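Local coordinates for ESX secretion system protein EccC (Thermomonospora curvata, PDB 4NH0) that forms the multidomain cytoplasmic ATPase motor of the ESX type VII secretion system, which exports proteins including EsxA and EsxB, and may act as its translocase, at residues I722-A727 and P899-P904; I926-L931 and T1137-T1142. All coordinates share one frame; numbering follows the deposited sequence.

Interaction 1 of 2, residues I722-A727 and P899-P904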
ATOM      1  N   ILE A 722      10.633 -17.521   7.357  1.00 61.00           N
ATOM      2  CA  ILE A 722      10.313 -16.969   6.046  1.00 55.45           C
ATOM      3  C   ILE A 722       9.949 -18.075   5.062  1.00 59.73           C
ATOM      4  O   ILE A 722       8.955 -17.974   4.345  1.00 59.05           O
ATOM      5  CB  ILE A 722      11.485 -16.144   5.484  1.00 68.86           C
ATOM      6  CG1 ILE A 722      11.626 -14.831   6.254  1.00 71.46           C
ATOM      7  CG2 ILE A 722      11.276 -15.841   4.014  1.00 61.11           C
ATOM      8  CD1 ILE A 722      12.837 -14.024   5.864  1.00 71.81           C
ATOM      9  N   ARG A 723      10.750 -19.134   5.038  1.00 55.00           N
ATOM     10  CA  ARG A 723      10.491 -20.264   4.156  1.00 54.11           C
ATOM     11  C   ARG A 723       9.195 -20.964   4.540  1.00 55.77           C
ATOM     12  O   ARG A 723       8.418 -21.370   3.679  1.00 57.82           O
ATOM     13  CB  ARG A 723      11.646 -21.265   4.197  1.00 56.16           C
ATOM     14  CG  ARG A 723      13.019 -20.663   3.970  1.00 57.31           C
ATOM     15  CD  ARG A 723      14.072 -21.753   3.902  1.00 47.32           C
ATOM     16  NE  ARG A 723      15.378 -21.290   4.357  1.00 67.82           N
ATOM     17  CZ  ARG A 723      15.819 -21.421   5.603  1.00 75.25           C
ATOM     18  NH1 ARG A 723      15.055 -22.000   6.518  1.00 75.51           N
ATOM     19  NH2 ARG A 723      17.021 -20.973   5.936  1.00 88.43           N
ATOM     20  N   ARG A 724       8.969 -21.101   5.842  1.00 56.67           N
ATOM     21  CA  ARG A 724       7.793 -21.794   6.353  1.00 54.73           C
ATOM     22  C   ARG A 724       6.511 -21.001   6.129  1.00 54.36           C
ATOM     23  O   ARG A 724       5.458 -21.580   5.871  1.00 52.02           O
ATOM     24  CB  ARG A 724       7.962 -22.100   7.841  1.00 61.46           C
ATOM     25  CG  ARG A 724       8.870 -23.282   8.125  1.00 56.04           C
ATOM     26  CD  ARG A 724       8.347 -24.531   7.442  1.00 45.11           C
ATOM     27  NE  ARG A 724       6.961 -24.805   7.806  1.00 44.10           N
ATOM     28  CZ  ARG A 724       6.164 -25.635   7.143  1.00 47.17           C
ATOM     29  NH1 ARG A 724       6.614 -26.276   6.074  1.00 60.21           N
ATOM     30  NH2 ARG A 724       4.916 -25.822   7.545  1.00 41.93           N
ATOM     31  N   THR A 725       6.603 -19.680   6.233  1.00 62.33           N
ATOM     32  CA  THR A 725       5.455 -18.810   6.000  1.00 53.13           C
ATOM     33  C   THR A 725       4.924 -18.998   4.583  1.00 51.21           C
ATOM     34  O   THR A 725       3.717 -18.996   4.355  1.00 51.02           O
ATOM     35  CB  THR A 725       5.812 -17.330   6.222  1.00 53.37           C
ATOM     36  OG1 THR A 725       6.282 -17.145   7.562  1.00 52.56           O
ATOM     37  CG2 THR A 725       4.601 -16.446   5.994  1.00 48.38           C
ATOM     38  N   VAL A 726       5.836 -19.174   3.635  1.00 58.38           N
ATOM     39  CA  VAL A 726       5.465 -19.406   2.247  1.00 48.49           C
ATOM     40  C   VAL A 726       5.043 -20.859   2.047  1.00 57.19           C
ATOM     41  O   VAL A 726       4.117 -21.148   1.289  1.00 62.29           O
ATOM     42  CB  VAL A 726       6.625 -19.062   1.292  1.00 44.41           C
ATOM     43  CG1 VAL A 726       6.215 -19.280  -0.153  1.00 42.61           C
ATOM     44  CG2 VAL A 726       7.072 -17.629   1.506  1.00 62.89           C
ATOM     45  N   ALA A 727       5.718 -21.767   2.743  1.00 55.50           N
ATOM     46  CA  ALA A 727       5.425 -23.192   2.635  1.00 55.02           C
ATOM     47  C   ALA A 727       4.051 -23.526   3.203  1.00 57.04           C
ATOM     48  O   ALA A 727       3.359 -24.407   2.695  1.00 52.06           O
ATOM     49  CB  ALA A 727       6.495 -24.006   3.340  1.00 51.11           C
ATOM     50  N   PRO A 899      -1.187 -20.165  13.467  1.00 47.86           N
ATOM     51  CA  PRO A 899       0.235 -19.827  13.395  1.00 57.16           C
ATOM     52  C   PRO A 899       0.954 -20.609  12.306  1.00 48.21           C
ATOM     53  O   PRO A 899       0.436 -21.616  11.831  1.00 49.06           O
ATOM     54  CB  PRO A 899       0.750 -20.223  14.777  1.00 68.69           C
ATOM     55  CG  PRO A 899      -0.110 -21.373  15.155  1.00 48.77           C
ATOM     56  CD  PRO A 899      -1.478 -21.061  14.599  1.00 47.24           C
ATOM     57  N   VAL A 900       2.133 -20.141  11.915  1.00 50.66           N
ATOM     58  CA  VAL A 900       2.961 -20.877  10.973  1.00 40.17           C
ATOM     59  C   VAL A 900       3.779 -21.916  11.721  1.00 60.21           C
ATOM     60  O   VAL A 900       4.677 -21.575  12.490  1.00 74.92           O
ATOM     61  CB  VAL A 900       3.899 -19.948  10.186  1.00 55.10           C
ATOM     62  CG1 VAL A 900       4.889 -20.761   9.373  1.00 55.00           C
ATOM     63  CG2 VAL A 900       3.097 -19.031   9.284  1.00 54.88           C
ATOM     64  N   ARG A 901       3.453 -23.185  11.507  1.00 55.85           N
ATOM     65  CA  ARG A 901       4.177 -24.274  12.146  1.00 59.91           C
ATOM     66  C   ARG A 901       5.535 -24.448  11.487  1.00 57.65           C
ATOM     67  O   ARG A 901       5.663 -24.324  10.270  1.00 53.73           O
ATOM     68  CB  ARG A 901       3.368 -25.569  12.077  1.00 58.82           C
ATOM     69  CG  ARG A 901       2.848 -25.886  10.691  1.00 52.89           C
ATOM     70  CD  ARG A 901       1.627 -26.781  10.741  1.00 47.45           C
ATOM     71  NE  ARG A 901       1.071 -26.998   9.410  1.00 62.72           N
ATOM     72  CZ  ARG A 901       1.241 -28.110   8.705  1.00 63.92           C
ATOM     73  NH1 ARG A 901       1.944 -29.114   9.208  1.00 74.34           N
ATOM     74  NH2 ARG A 901       0.702 -28.222   7.499  1.00 77.99           N
ATOM     75  N   MET A 902       6.552 -24.725  12.293  1.00 49.02           N
ATOM     76  CA  MET A 902       7.918 -24.791  11.792  1.00 68.13           C
ATOM     77  C   MET A 902       8.628 -26.065  12.225  1.00 61.07           C
ATOM     78  O   MET A 902       8.079 -26.869  12.976  1.00 61.82           O
ATOM     79  CB  MET A 902       8.709 -23.573  12.267  1.00 65.84           C
ATOM     80  CG  MET A 902       8.090 -22.244  11.886  1.00 50.89           C
ATOM     81  SD  MET A 902       9.132 -20.867  12.380  1.00 75.50           S
ATOM     82  CE  MET A 902      10.718 -21.448  11.795  1.00 66.49           C
ATOM     83  N   LEU A 903       9.854 -26.241  11.741  1.00 47.57           N
ATOM     84  CA  LEU A 903      10.679 -27.371  12.140  1.00 46.21           C
ATOM     85  C   LEU A 903      10.979 -27.307  13.630  1.00 66.18           C
ATOM     86  O   LEU A 903      11.502 -26.305  14.119  1.00 81.35           O
ATOM     87  CB  LEU A 903      11.981 -27.402  11.341  1.00 54.26           C
ATOM     88  CG  LEU A 903      11.899 -27.906   9.901  1.00 51.25           C
ATOM     89  CD1 LEU A 903      13.272 -27.887   9.253  1.00 46.70           C
ATOM     90  CD2 LEU A 903      11.314 -29.304   9.866  1.00 52.26           C
ATOM     91  N   PRO A 904      10.641 -28.378  14.358  1.00 64.67           N
ATOM     92  CA  PRO A 904      10.853 -28.448  15.805  1.00 71.05           C
ATOM     93  C   PRO A 904      12.329 -28.385  16.169  1.00 80.36           C
ATOM     94  O   PRO A 904      13.163 -28.879  15.414  1.00 69.09           O
ATOM     95  CB  PRO A 904      10.263 -29.812  16.183  1.00 59.72           C
ATOM     96  CG  PRO A 904       9.361 -30.174  15.051  1.00 58.65           C
ATOM     97  CD  PRO A 904       9.997 -29.594  13.837  1.00 56.79           C
TER

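Interaction 2 of 2, residues I926-L931 and T1137-T1142. With ATP (adenosine-5'-triphosphate), chain F.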
ATOM      1  N   ILE A 926      11.420 -35.271   9.470  1.00 60.91           N
ATOM      2  CA  ILE A 926      10.503 -34.570   8.582  1.00 50.65           C
ATOM      3  C   ILE A 926      11.200 -33.396   7.906  1.00 51.78           C
ATOM      4  O   ILE A 926      12.109 -32.793   8.476  1.00 53.88           O
ATOM      5  CB  ILE A 926       9.259 -34.062   9.338  1.00 51.78           C
ATOM      6  CG1 ILE A 926       9.661 -33.083  10.441  1.00 55.14           C
ATOM      7  CG2 ILE A 926       8.484 -35.229   9.925  1.00 49.40           C
ATOM      8  CD1 ILE A 926       8.489 -32.478  11.174  1.00 33.24           C
ATOM      9  N   ASP A 927      10.777 -33.078   6.687  1.00 54.09           N
ATOM     10  CA  ASP A 927      11.408 -32.013   5.919  1.00 58.16           C
ATOM     11  C   ASP A 927      10.792 -30.653   6.221  1.00 53.17           C
ATOM     12  O   ASP A 927       9.765 -30.565   6.884  1.00 44.07           O
ATOM     13  CB  ASP A 927      11.319 -32.307   4.419  1.00 62.73           C
ATOM     14  CG  ASP A 927       9.903 -32.592   3.957  1.00 63.73           C
ATOM     15  OD1 ASP A 927       8.954 -32.344   4.727  1.00 60.90           O
ATOM     16  OD2 ASP A 927       9.736 -33.063   2.813  1.00 55.34           O
ATOM     17  N   GLU A 928      11.431 -29.597   5.731  1.00 59.76           N
ATOM     18  CA  GLU A 928      10.930 -28.245   5.928  1.00 52.17           C
ATOM     19  C   GLU A 928       9.822 -27.932   4.932  1.00 57.25           C
ATOM     20  O   GLU A 928       8.965 -27.087   5.186  1.00 61.70           O
ATOM     21  CB  GLU A 928      12.062 -27.226   5.788  1.00 47.69           C
ATOM     22  CG  GLU A 928      11.660 -25.801   6.132  1.00 50.95           C
ATOM     23  CD  GLU A 928      12.721 -24.788   5.761  1.00 61.84           C
ATOM     24  OE1 GLU A 928      13.287 -24.899   4.654  1.00 51.67           O
ATOM     25  OE2 GLU A 928      12.987 -23.880   6.574  1.00 66.75           O
ATOM     26  N   ASP A 929       9.843 -28.627   3.801  1.00 54.65           N
ATOM     27  CA  ASP A 929       8.946 -28.327   2.693  1.00 60.43           C
ATOM     28  C   ASP A 929       7.474 -28.488   3.060  1.00 58.82           C
ATOM     29  O   ASP A 929       6.680 -27.567   2.875  1.00 59.72           O
ATOM     30  CB  ASP A 929       9.279 -29.213   1.493  1.00 72.93           C
ATOM     31  CG  ASP A 929       8.643 -28.718   0.211  1.00 84.75           C
ATOM     32  OD1 ASP A 929       9.254 -27.865  -0.464  1.00104.64           O
ATOM     33  OD2 ASP A 929       7.532 -29.181  -0.123  1.00 86.76           O
ATOM     34  N   SER A 930       7.112 -29.657   3.578  1.00 60.42           N
ATOM     35  CA  SER A 930       5.718 -29.945   3.897  1.00 50.03           C
ATOM     36  C   SER A 930       5.557 -30.606   5.260  1.00 47.56           C
ATOM     37  O   SER A 930       4.469 -31.063   5.604  1.00 56.71           O
ATOM     38  CB  SER A 930       5.105 -30.836   2.816  1.00 55.96           C
ATOM     39  OG  SER A 930       5.872 -32.010   2.629  1.00 64.16           O
ATOM     40  N   LEU A 931       6.644 -30.652   6.025  1.00 60.34           N
ATOM     41  CA  LEU A 931       6.659 -31.271   7.350  1.00 44.62           C
ATOM     42  C   LEU A 931       6.203 -32.726   7.308  1.00 54.82           C
ATOM     43  O   LEU A 931       5.610 -33.226   8.261  1.00 60.95           O
ATOM     44  CB  LEU A 931       5.790 -30.477   8.327  1.00 36.38           C
ATOM     45  CG  LEU A 931       6.266 -29.063   8.657  1.00 48.83           C
ATOM     46  CD1 LEU A 931       5.333 -28.405   9.654  1.00 45.89           C
ATOM     47  CD2 LEU A 931       7.680 -29.093   9.198  1.00 49.69           C
ATOM     48  N   THR A1137      18.186 -32.192  -3.167  1.00 74.09           N
ATOM     49  CA  THR A1137      18.547 -31.663  -1.861  1.00 60.05           C
ATOM     50  C   THR A1137      17.309 -31.133  -1.153  1.00 51.36           C
ATOM     51  O   THR A1137      16.459 -30.492  -1.769  1.00 70.97           O
ATOM     52  CB  THR A1137      19.599 -30.548  -1.981  1.00 62.24           C
ATOM     53  OG1 THR A1137      20.708 -31.022  -2.753  1.00 65.47           O
ATOM     54  CG2 THR A1137      20.092 -30.119  -0.610  1.00 46.34           C
ATOM     55  N   ARG A1138      17.211 -31.406   0.142  1.00 51.58           N
ATOM     56  CA  ARG A1138      16.028 -31.047   0.908  1.00 54.26           C
ATOM     57  C   ARG A1138      16.376 -30.854   2.378  1.00 56.89           C
ATOM     58  O   ARG A1138      17.001 -31.716   2.991  1.00 62.21           O
ATOM     59  CB  ARG A1138      14.961 -32.128   0.750  1.00 62.98           C
ATOM     60  CG  ARG A1138      13.564 -31.717   1.162  1.00 58.01           C
ATOM     61  CD  ARG A1138      12.652 -32.929   1.181  1.00 68.32           C
ATOM     62  NE  ARG A1138      13.203 -34.025   0.391  1.00 65.59           N
ATOM     63  CZ  ARG A1138      12.752 -35.274   0.428  1.00 76.28           C
ATOM     64  NH1 ARG A1138      11.740 -35.591   1.222  1.00 54.04           N
ATOM     65  NH2 ARG A1138      13.316 -36.208  -0.324  1.00 83.50           N
ATOM     66  N   LEU A1139      15.977 -29.717   2.939  1.00 50.07           N
ATOM     67  CA  LEU A1139      16.243 -29.432   4.343  1.00 48.91           C
ATOM     68  C   LEU A1139      15.275 -30.192   5.241  1.00 55.46           C
ATOM     69  O   LEU A1139      14.060 -30.030   5.136  1.00 47.79           O
ATOM     70  CB  LEU A1139      16.148 -27.932   4.616  1.00 47.09           C
ATOM     71  CG  LEU A1139      16.372 -27.507   6.067  1.00 42.94           C
ATOM     72  CD1 LEU A1139      17.752 -27.918   6.539  1.00 47.46           C
ATOM     73  CD2 LEU A1139      16.175 -26.011   6.226  1.00 64.36           C
ATOM     74  N   ILE A1140      15.819 -31.027   6.121  1.00 49.38           N
ATOM     75  CA  ILE A1140      14.998 -31.825   7.024  1.00 49.74           C
ATOM     76  C   ILE A1140      15.428 -31.669   8.478  1.00 53.81           C
ATOM     77  O   ILE A1140      16.461 -31.073   8.772  1.00 57.69           O
ATOM     78  CB  ILE A1140      15.047 -33.323   6.667  1.00 49.06           C
ATOM     79  CG1 ILE A1140      16.388 -33.929   7.085  1.00 45.85           C
ATOM     80  CG2 ILE A1140      14.784 -33.535   5.187  1.00 53.67           C
ATOM     81  CD1 ILE A1140      16.420 -35.436   7.019  1.00 39.91           C
ATOM     82  N   GLN A1141      14.621 -32.214   9.381  1.00 42.75           N
ATOM     83  CA  GLN A1141      14.954 -32.261  10.799  1.00 41.37           C
ATOM     84  C   GLN A1141      14.886 -33.700  11.292  1.00 53.26           C
ATOM     85  O   GLN A1141      13.833 -34.326  11.238  1.00 50.92           O
ATOM     86  CB  GLN A1141      14.007 -31.376  11.609  1.00 46.01           C
ATOM     87  CG  GLN A1141      14.126 -31.556  13.111  1.00 49.68           C
ATOM     88  CD  GLN A1141      15.330 -30.851  13.693  1.00 54.57           C
ATOM     89  OE1 GLN A1141      15.813 -29.866  13.139  1.00 52.73           O
ATOM     90  NE2 GLN A1141      15.822 -31.353  14.818  1.00 61.85           N
ATOM     91  N   THR A1142      16.011 -34.224  11.763  1.00 48.89           N
ATOM     92  CA  THR A1142      16.063 -35.605  12.224  1.00 41.69           C
ATOM     93  C   THR A1142      15.431 -35.750  13.603  1.00 61.30           C
ATOM     94  O   THR A1142      15.317 -34.780  14.350  1.00 66.63           O
ATOM     95  CB  THR A1142      17.506 -36.134  12.265  1.00 48.43           C
ATOM     96  OG1 THR A1142      18.312 -35.274  13.078  1.00 62.44           O
ATOM     97  CG2 THR A1142      18.087 -36.184  10.868  1.00 39.08           C
TER
HETATM   98  PG  ATP F1404      30.049 -36.145  19.061  1.00 97.78           P
HETATM   99  O1G ATP F1404      29.610 -36.715  20.387  1.00 92.10           O
HETATM  100  O2G ATP F1404      30.972 -34.955  19.163  1.00 94.64           O
HETATM  101  O3G ATP F1404      30.480 -37.188  18.062  1.00 96.65           O
HETATM  102  PB  ATP F1404      27.428 -36.490  18.173  1.00 82.65           P
HETATM  103  O1B ATP F1404      27.676 -37.840  18.798  1.00 86.61           O
HETATM  104  O2B ATP F1404      27.078 -36.396  16.714  1.00 62.82           O
HETATM  105  O3B ATP F1404      28.699 -35.541  18.429  1.00 89.99           O
HETATM  106  PA  ATP F1404      25.074 -36.640  19.634  1.00 69.01           P
HETATM  107  O1A ATP F1404      24.275 -37.271  18.523  1.00 68.91           O
HETATM  108  O2A ATP F1404      25.689 -37.520  20.694  1.00101.88           O
HETATM  109  O3A ATP F1404      26.240 -35.759  18.968  1.00 73.64           O
HETATM  110  O5' ATP F1404      24.162 -35.526  20.344  1.00 74.09           O
HETATM  111  C5' ATP F1404      24.754 -34.466  21.088  1.00 80.57           C
HETATM  112  C4' ATP F1404      23.634 -33.579  21.610  1.00 70.49           C
HETATM  113  O4' ATP F1404      22.791 -33.205  20.521  1.00 74.68           O
HETATM  114  C3' ATP F1404      22.776 -34.322  22.619  1.00 66.68           C
HETATM  115  O3' ATP F1404      22.882 -33.695  23.900  1.00 84.23           O
HETATM  116  C2' ATP F1404      21.352 -34.224  22.113  1.00 65.99           C
HETATM  117  O2' ATP F1404      20.534 -33.581  23.094  1.00 92.38           O
HETATM  118  C1' ATP F1404      21.412 -33.381  20.852  1.00 73.44           C
HETATM  119  N9  ATP F1404      20.718 -34.077  19.739  1.00 72.93           N
HETATM  120  C8  ATP F1404      21.148 -35.195  19.126  1.00 74.24           C
HETATM  121  N7  ATP F1404      20.290 -35.579  18.149  1.00 67.81           N
HETATM  122  C5  ATP F1404      19.280 -34.692  18.126  1.00 68.58           C
HETATM  123  C6  ATP F1404      18.042 -34.507  17.336  1.00 71.36           C
HETATM  124  N6  ATP F1404      17.704 -35.373  16.351  1.00 74.66           N
HETATM  125  N1  ATP F1404      17.260 -33.447  17.632  1.00 71.38           N
HETATM  126  C2  ATP F1404      17.586 -32.582  18.608  1.00 70.39           C
HETATM  127  N3  ATP F1404      18.693 -32.689  19.363  1.00 61.23           N
HETATM  128  C4  ATP F1404      19.566 -33.705  19.176  1.00 66.76           C

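Interaction 1 of 2, residues I722-A727 and P899-P904
Val900 sets its two methyls against the helical turn at Arg724 and Thr725. CG1, anti to the backbone N (chi1 171°), reaches the peptide between them, 3.6 Å from Arg724 C, and touches Arg724 CB. CG2 faces Thr725 CA and OG1, and that hydroxyl is hydrogen-bonded to Arg721 O. Tyr692 and Ser712, on strands 689-694 and 710-714, also touch Val900.

At Arg901 the carbonyl takes the hydrogen bonds. Arg724 NE donates to Arg901 O at 2.8 Å with an N-H...O angle of 152°, the oxygen at the guanidinium edge near its plane; NH2 adds a weak second bond and lies over one face of the Arg901 guanidinium. NH1 is probably hydrogen-bonded to Glu928 O. The Arg901 side chain forms a salt bridge with Glu728, which probably eases the proximity of the two arginines.

Met902 CG then slides past Arg724 CG in the opposite direction, 4.0 Å away. An alanine in place of Arg724 would probably leave Arg901 O and Glu928 O without their guanidinium donors and remove the CG packing against Met902. The contact seats the connection leading to FtsK 3 on helix 719-742, which follows edge strand 710-714 in the P-loop NTPase fold of FtsK 2.

Interaction 2 of 2, residues I926-L931 and T1137-T1142
Ile926 and Gln1141 form a hydrogen-bonded antiparallel pair where strand 922-927 runs beside strand 1136-1144 in the sheet of the third FtsK domain. Ile926 N donates to Gln1141 O at 3.1 Å, and Gln1141 N returns a bond of 2.7 Å to Ile926 O. One step on, Asp927 and Ile1140 make a non-hydrogen-bonded pair. Glu928 N then reaches Leu1139 O at 2.7 Å, prolonging the pairing as the chain enters the turn toward strand 933-936.

Asp927 carries the side-chain contact. Its CB touches Arg1138 CD and Leu1139 O, and Ile1140 CG2 a little farther off. A chi1 of 53° puts CG between the backbone N and the carbonyl carbon, which brings it too beside Arg1138 CD. The carboxylate divides its tasks. OD2 lies closest to Arg1138 CD, at 3.3 Å, and from there approaches the guanidinium edge in its plane to form a salt bridge with Arg1138 NH1 at 3.6 Å, although the two flat groups are turned 59° apart. OD1 turns to the following loop, accepting a hydrogen bond from Ser932 N and a weak one from Ser930 N. Val934 packs against the aliphatic parts of this cluster.

Glu928 extends beside Leu1139, its OE1 3.5 Å from Leu1139 CD2 as the side chains cross, while OE2 pairs with Arg723. Gln1141 OE1 is hydrogen-bonded to Arg1127 NE. Beyond the pairing, strand 1136-1144 continues into the nucleotide pocket, where the backbone accepts a hydrogen bond from the adenine: ATP N6 donates to Thr1142 O at 3.2 Å with an almost straight N-H...O angle of 168°.

Overall arrangement
Interaction 1 closes before interaction 2 opens along the chain, yet their centres lie only about 11 Å apart, where FtsK 2 meets FtsK 3. Helix 719-742 belongs to the second domain's P-loop fold; segment 926-931 ends strand 922-927 of the third domain's sheet and begins the turn to strand 933-936. Arg724 NH1 comes within 2.6 Å of Glu928 O, a probable hydrogen bond, and Arg723 NH1 lies 2.8 Å from Glu928 OE2 in a salt bridge. Segment 899-904 leads into strand 907-908, which pairs parallel with strand 1136-1144; Pro904 O packs against Gln1141 CD. These direct contacts beside a short connection are consistent with the rigidity of the cytoplasmic region.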